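Local atomic coordinates of fructosyl amine: oxygen oxidoreductase (Aspergillus fumigatus, PDB entry 3DJE), a protein that oxidatively removes the sugar from fructosyl amino acids, acting as an FAD-dependent deglycating enzyme (an amadoriase). Residues Ala219-Gly222 / Asp226-Asn229; Gly283-Val288 / Asn404-Leu409. All coordinates share one frame; numbering follows the deposited sequence.

Contact 1: residues Ala219-Gly222 / Asp226-Asn229. With FAD (flavin-adenine dinucleotide), chain C.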
loop_
_atom_site.group_PDB
_atom_site.type_symbol
_atom_site.label_atom_id
_atom_site.label_comp_id
_atom_site.label_asym_id
_atom_site.label_seq_id
_atom_site.Cartn_x
_atom_site.Cartn_y
_atom_site.Cartn_z
ATOM N N ALA A 219 5.903 -1.333 -7.094
ATOM C CA ALA A 219 6.071 -2.706 -7.599
ATOM C C ALA A 219 6.950 -2.783 -8.849
ATOM O O ALA A 219 7.438 -3.862 -9.179
ATOM C CB ALA A 219 4.713 -3.351 -7.883
ATOM N N SER A 220 7.136 -1.648 -9.529
ATOM C CA SER A 220 7.923 -1.599 -10.776
ATOM C C SER A 220 9.391 -1.240 -10.543
ATOM O O SER A 220 10.178 -1.183 -11.500
ATOM C CB SER A 220 7.307 -0.594 -11.764
ATOM O OG SER A 220 5.955 -0.907 -12.021
ATOM N N ALA A 221 9.765 -0.991 -9.293
ATOM C CA ALA A 221 11.116 -0.499 -8.994
ATOM C C ALA A 221 12.216 -1.435 -9.513
ATOM O O ALA A 221 13.246 -0.968 -10.013
ATOM C CB ALA A 221 11.296 -0.231 -7.496
ATOM N N GLY A 222 11.976 -2.746 -9.429
ATOM C CA GLY A 222 12.971 -3.741 -9.868
ATOM C C GLY A 222 13.292 -3.722 -11.355
ATOM O O GLY A 222 14.273 -4.341 -11.800
ATOM N N ASP A 226 19.218 -3.538 -10.151
ATOM C CA ASP A 226 19.386 -4.861 -9.557
ATOM C C ASP A 226 19.223 -4.794 -8.037
ATOM O O ASP A 226 20.137 -4.356 -7.334
ATOM C CB ASP A 226 20.769 -5.423 -9.915
ATOM C CG ASP A 226 20.974 -6.862 -9.433
ATOM O OD1 ASP A 226 20.068 -7.456 -8.808
ATOM O OD2 ASP A 226 22.073 -7.404 -9.683
ATOM N N PHE A 227 18.066 -5.230 -7.540
ATOM C CA PHE A 227 17.823 -5.220 -6.105
ATOM C C PHE A 227 18.384 -6.423 -5.356
ATOM O O PHE A 227 18.125 -6.588 -4.158
ATOM C CB PHE A 227 16.326 -5.052 -5.802
ATOM C CG PHE A 227 15.851 -3.633 -5.911
ATOM C CD1 PHE A 227 15.421 -3.120 -7.134
ATOM C CD2 PHE A 227 15.852 -2.805 -4.794
ATOM C CE1 PHE A 227 14.978 -1.796 -7.234
ATOM C CE2 PHE A 227 15.405 -1.472 -4.882
ATOM C CZ PHE A 227 14.985 -0.969 -6.104
ATOM N N LYS A 228 19.131 -7.286 -6.048
ATOM C CA LYS A 228 19.685 -8.475 -5.390
ATOM C C LYS A 228 18.602 -9.301 -4.653
ATOM O O LYS A 228 18.786 -9.704 -3.500
ATOM C CB LYS A 228 20.811 -8.072 -4.423
ATOM C CG LYS A 228 21.861 -7.120 -5.005
ATOM C CD LYS A 228 22.629 -7.763 -6.144
ATOM C CE LYS A 228 23.711 -6.839 -6.670
ATOM N NZ LYS A 228 24.290 -7.356 -7.938
ATOM N N ASN A 229 17.471 -9.508 -5.326
ATOM C CA ASN A 229 16.342 -10.295 -4.823
ATOM C C ASN A 229 15.634 -9.682 -3.620
ATOM O O ASN A 229 14.830 -10.346 -2.978
ATOM C CB ASN A 229 16.740 -11.761 -4.544
ATOM C CG ASN A 229 17.271 -12.462 -5.789
ATOM O OD1 ASN A 229 16.718 -12.313 -6.888
ATOM N ND2 ASN A 229 18.356 -13.208 -5.627
HETATM P PA FAD C . 2.732 3.143 -5.636
HETATM O O1A FAD C . 1.876 4.060 -4.876
HETATM O O2A FAD C . 2.098 1.975 -6.322
HETATM O O5B FAD C . 3.502 4.072 -6.659
HETATM C C5B FAD C . 4.361 3.560 -7.681
HETATM C C4B FAD C . 4.403 4.617 -8.792
HETATM O O4B FAD C . 5.450 4.150 -9.664
HETATM C C3B FAD C . 3.079 4.541 -9.587
HETATM O O3B FAD C . 2.388 5.801 -9.565
HETATM C C2B FAD C . 3.576 4.183 -10.997
HETATM O O2B FAD C . 2.826 4.873 -12.045
HETATM C C1B FAD C . 5.073 4.596 -10.930
HETATM N N9A FAD C . 5.775 3.977 -12.096
HETATM C C8A FAD C . 5.616 2.741 -12.615
HETATM N N7A FAD C . 6.406 2.620 -13.702
HETATM C C5A FAD C . 7.058 3.781 -13.865
HETATM C C6A FAD C . 7.979 4.252 -14.806
HETATM N N6A FAD C . 8.373 3.458 -15.830
HETATM N N1A FAD C . 8.453 5.507 -14.678
HETATM C C2A FAD C . 8.061 6.302 -13.675
HETATM N N3A FAD C . 7.178 5.885 -12.761
HETATM C C4A FAD C . 6.669 4.633 -12.842
HETATM N N1 FAD C . -1.454 0.101 2.951
HETATM C C2 FAD C . -1.932 0.639 4.144
HETATM O O2 FAD C . -1.221 1.342 4.865
HETATM N N3 FAD C . -3.245 0.366 4.529
HETATM C C4 FAD C . -4.083 -0.437 3.761
HETATM O O4 FAD C . -5.243 -0.655 4.131
HETATM C C4X FAD C . -3.581 -0.988 2.572
HETATM N N5 FAD C . -4.387 -1.810 1.786
HETATM C C5X FAD C . -3.941 -2.204 0.527
HETATM C C6 FAD C . -4.835 -2.844 -0.325
HETATM C C7 FAD C . -4.439 -3.209 -1.606
HETATM C C7M FAD C . -5.461 -3.933 -2.493
HETATM C C8 FAD C . -3.152 -2.913 -2.053
HETATM C C8M FAD C . -2.742 -3.252 -3.505
HETATM C C9 FAD C . -2.261 -2.252 -1.195
HETATM C C9A FAD C . -2.655 -1.883 0.097
HETATM N N10 FAD C . -1.778 -1.230 0.986
HETATM C C10 FAD C . -2.273 -0.710 2.182
HETATM C "C1'" FAD C . -0.355 -1.078 0.656
HETATM C "C2'" FAD C . -0.108 0.301 0.041
HETATM O "O2'" FAD C . -1.163 0.616 -0.894
HETATM C "C3'" FAD C . 1.247 0.300 -0.662
HETATM O "O3'" FAD C . 2.233 -0.283 0.215
HETATM C "C4'" FAD C . 1.717 1.716 -1.013
HETATM O "O4'" FAD C . 0.675 2.489 -1.606
HETATM C "C5'" FAD C . 2.890 1.616 -1.996
HETATM O "O5'" FAD C . 3.382 2.933 -2.294
HETATM P P FAD C . 4.562 3.126 -3.362
HETATM O O1P FAD C . 5.707 2.244 -2.986
HETATM O O2P FAD C . 4.750 4.586 -3.490
HETATM O O3P FAD C . 3.955 2.583 -4.748
#
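Ala221 and Gly222 meet the ring of Phe227 in the loop between strand 212-215 and strand 232-242. The approach begins beside the cofactor. Ala219 and Ser220 form part of a short 3-10 turn, and Ser220 lies next to the adenine of FAD, its OG 3.7 Å from C8A of the nucleotide. A chi1 of -56° puts OG anti to the carbonyl carbon, and from there both CB and OG lie against C8A and N7A in the imidazole part of the adenine; the short side chain of a serine suits this place beside the base.

Ala221 follows and touches Phe227 in two ways. Its carbonyl O comes to the edge of the ring, near the ring plane, 3.4 Å from CE1 of Phe227, where the slightly positive ring hydrogens probably make a weak electrostatic match. Its CB lies 4.0 Å from CE1 of Phe227, the short methyl resting against CE1 and CZ. At Gly222 the CA passes obliquely by the ring, 3.7 Å from CD1 of Phe227, so backbone rather than side chain completes the contact.

Phe227 points its CB toward the turn, and its side chain also touches Leu358 and Cys360 of strand 356-360, so the buried aromatic is packed against that sheet as well. Around it the chain is shaped by polar groups: Asp226 OD1 accepts from Lys228 N at 2.9 Å, while OD2 of Asp226 forms a salt bridge with Lys228 NZ at 2.8 Å. The first of these bonds closes an Asx turn. Phe227 thus packs on the backbone of a loop joining two strands, at the adenine side of the FAD site in a Rossmann-type nucleotide-binding domain.

Contact 2: residues Gly283-Val288 / Asn404-Leu409; sequences GYTNMV and NWRDTL
Arg406 reaches across to Thr285 and selenomethionine Met287, while Trp405 beside it meets the end of the Met287 chain. The arginine does not leave its backbone pointing at the strand; the bend at chi2 (-67°) helps carry the guanidinium to Thr285. There NH1 of Arg406 donates to OG1 of Thr285 at 3.0 Å, a bent bond (134°) whose acceptor lies 25° out of the guanidinium plane. Thr285 offers this hydroxyl with OG1 set between the backbone N and the carbonyl carbon; the small beta-branched residue fits a buried strand position and still supplies a polar atom. That hydroxyl also pairs with Asp420 OD1, its strongest partner, and with Met419 O, between which its single proton must be shared. Met419 O takes a bond from Arg406 NH1 as well.

Met287 is folded at chi2 too. Its CG lies 3.3 Å from NH2 of Arg406, and its CE ends 3.5 Å from CB of Trp405. The selenium stands 5.2 Å from the centroid of the five-membered indole ring, in an oblique Met-aromatic contact; a long, flexible, polarisable chain suits this meeting with a broad ring. Asn404 OD1 accepts from Arg406 N, an Asx turn within the type I turn that presents both partners.

One arginine thus combines a polar grip on the strand with van der Waals contact to Met287 CG, and the Thr285 hydroxyl, buried with its residue, is satisfied by linking the guanidinium to Asp420 and the Met419 carbonyl.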
loop_
_atom_site.group_PDB
_atom_site.type_symbol
_atom_site.label_atom_id
_atom_site.label_comp_id
_atom_site.label_asym_id
_atom_site.label_seq_id
_atom_site.Cartn_x
_atom_site.Cartn_y
_atom_site.Cartn_z
ATOM N N GLY A 283 -1.242 -13.228 -1.705
ATOM C CA GLY A 283 -0.856 -12.433 -2.872
ATOM C C GLY A 283 -0.651 -13.229 -4.145
ATOM O O GLY A 283 -0.467 -14.456 -4.097
ATOM N N TYR A 284 -0.723 -12.526 -5.278
ATOM C CA TYR A 284 -0.367 -13.071 -6.601
ATOM C C TYR A 284 0.964 -12.491 -7.061
ATOM O O TYR A 284 1.162 -11.271 -7.034
ATOM C CB TYR A 284 -1.401 -12.681 -7.651
ATOM C CG TYR A 284 -2.745 -13.327 -7.518
ATOM C CD1 TYR A 284 -3.014 -14.533 -8.159
ATOM C CD2 TYR A 284 -3.768 -12.718 -6.788
ATOM C CE1 TYR A 284 -4.254 -15.133 -8.046
ATOM C CE2 TYR A 284 -5.024 -13.301 -6.674
ATOM C CZ TYR A 284 -5.258 -14.521 -7.302
ATOM O OH TYR A 284 -6.493 -15.110 -7.201
ATOM N N THR A 285 1.870 -13.358 -7.497
ATOM C CA THR A 285 3.041 -12.910 -8.240
ATOM C C THR A 285 2.759 -13.045 -9.742
ATOM O O THR A 285 1.733 -13.591 -10.143
ATOM C CB THR A 285 4.285 -13.740 -7.891
ATOM O OG1 THR A 285 3.991 -15.129 -8.129
ATOM C CG2 THR A 285 4.692 -13.529 -6.428
ATOM N N ASN A 286 3.664 -12.533 -10.569
ATOM C CA ASN A 286 3.585 -12.768 -12.007
ATOM C C ASN A 286 4.974 -13.128 -12.509
ATOM O O ASN A 286 5.641 -12.322 -13.161
ATOM C CB ASN A 286 3.019 -11.552 -12.738
ATOM C CG ASN A 286 2.707 -11.838 -14.209
ATOM O OD1 ASN A 286 2.125 -12.874 -14.542
ATOM N ND2 ASN A 286 3.076 -10.911 -15.086
HETATM N N MSE A 287 5.392 -14.348 -12.164
HETATM C CA MSE A 287 6.735 -14.859 -12.419
HETATM C C MSE A 287 6.950 -15.173 -13.892
HETATM O O MSE A 287 6.286 -16.039 -14.461
HETATM C CB MSE A 287 7.001 -16.117 -11.579
HETATM C CG MSE A 287 6.983 -15.899 -10.071
HETATM SE SE MSE A 287 8.353 -14.632 -9.485
HETATM C CE MSE A 287 8.086 -14.700 -7.563
ATOM N N VAL A 288 7.874 -14.445 -14.507
ATOM C CA VAL A 288 8.281 -14.725 -15.878
ATOM C C VAL A 288 9.716 -15.235 -15.860
ATOM O O VAL A 288 10.521 -14.847 -15.002
ATOM C CB VAL A 288 8.144 -13.487 -16.817
ATOM C CG1 VAL A 288 6.710 -12.946 -16.800
ATOM C CG2 VAL A 288 9.149 -12.394 -16.454
ATOM N N ASN A 404 13.044 -17.433 -0.673
ATOM C CA ASN A 404 11.851 -18.199 -0.982
ATOM C C ASN A 404 10.750 -17.272 -1.482
ATOM O O ASN A 404 10.095 -16.589 -0.678
ATOM C CB ASN A 404 11.380 -18.960 0.256
ATOM C CG ASN A 404 10.081 -19.712 0.029
ATOM O OD1 ASN A 404 9.621 -19.880 -1.107
ATOM N ND2 ASN A 404 9.476 -20.166 1.119
ATOM N N TRP A 405 10.550 -17.259 -2.799
ATOM C CA TRP A 405 9.543 -16.409 -3.435
ATOM C C TRP A 405 8.117 -16.792 -3.058
ATOM O O TRP A 405 7.195 -15.991 -3.226
ATOM C CB TRP A 405 9.678 -16.418 -4.967
ATOM C CG TRP A 405 10.981 -15.892 -5.498
ATOM C CD1 TRP A 405 11.914 -16.596 -6.203
ATOM C CD2 TRP A 405 11.498 -14.554 -5.375
ATOM N NE1 TRP A 405 12.976 -15.784 -6.532
ATOM C CE2 TRP A 405 12.750 -14.528 -6.032
ATOM C CE3 TRP A 405 11.025 -13.375 -4.776
ATOM C CZ2 TRP A 405 13.537 -13.370 -6.112
ATOM C CZ3 TRP A 405 11.808 -12.226 -4.849
ATOM C CH2 TRP A 405 13.052 -12.231 -5.512
ATOM N N ARG A 406 7.932 -18.019 -2.573
ATOM C CA ARG A 406 6.609 -18.517 -2.214
ATOM C C ARG A 406 6.303 -18.357 -0.712
ATOM O O ARG A 406 5.278 -18.842 -0.234
ATOM C CB ARG A 406 6.426 -19.977 -2.688
ATOM C CG ARG A 406 6.467 -20.175 -4.229
ATOM C CD ARG A 406 5.264 -19.527 -4.926
ATOM N NE ARG A 406 5.523 -19.190 -6.325
ATOM C CZ ARG A 406 4.860 -18.255 -7.008
ATOM N NH1 ARG A 406 3.892 -17.561 -6.426
ATOM N NH2 ARG A 406 5.162 -18.016 -8.280
ATOM N N ASP A 407 7.184 -17.662 0.013
ATOM C CA ASP A 407 6.982 -17.331 1.434
ATOM C C ASP A 407 5.700 -16.512 1.597
ATOM O O ASP A 407 5.542 -15.449 0.978
ATOM C CB ASP A 407 8.186 -16.540 1.980
ATOM C CG ASP A 407 8.220 -16.441 3.513
ATOM O OD1 ASP A 407 7.183 -16.608 4.198
ATOM O OD2 ASP A 407 9.319 -16.161 4.048
ATOM N N THR A 408 4.794 -16.997 2.443
ATOM C CA THR A 408 3.521 -16.300 2.659
ATOM C C THR A 408 3.674 -15.027 3.505
ATOM O O THR A 408 2.741 -14.219 3.595
ATOM C CB THR A 408 2.464 -17.230 3.293
ATOM O OG1 THR A 408 3.008 -17.833 4.474
ATOM C CG2 THR A 408 2.042 -18.315 2.304
ATOM N N LEU A 409 4.837 -14.874 4.137
ATOM C CA LEU A 409 5.204 -13.646 4.882
ATOM C C LEU A 409 4.153 -13.182 5.895
ATOM O O LEU A 409 3.839 -11.988 5.981
ATOM C CB LEU A 409 5.545 -12.504 3.911
ATOM C CG LEU A 409 6.797 -12.737 3.064
ATOM C CD1 LEU A 409 6.926 -11.676 1.973
ATOM C CD2 LEU A 409 8.034 -12.784 3.908
#

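Overall arrangement
Both segments of contact 1 precede those of contact 2 in the sequence, and the centres of the two contacts lie about 14 Å apart. The loop holding contact 1 leads from strand 212-215 of the six-strand nucleotide-binding sheet into strand 232-242, which pairs with strand 274-289 of the second sheet, where residues 283-288 of contact 2 lie. The two contacts touch directly: Asn229 OD1 is 3.4 Å from Trp405 CZ2, in packing. The loop beside the FAD adenine thus packs against the loop that follows helix 397-400, and this second loop in turn grips strand 274-289 of the second sheet.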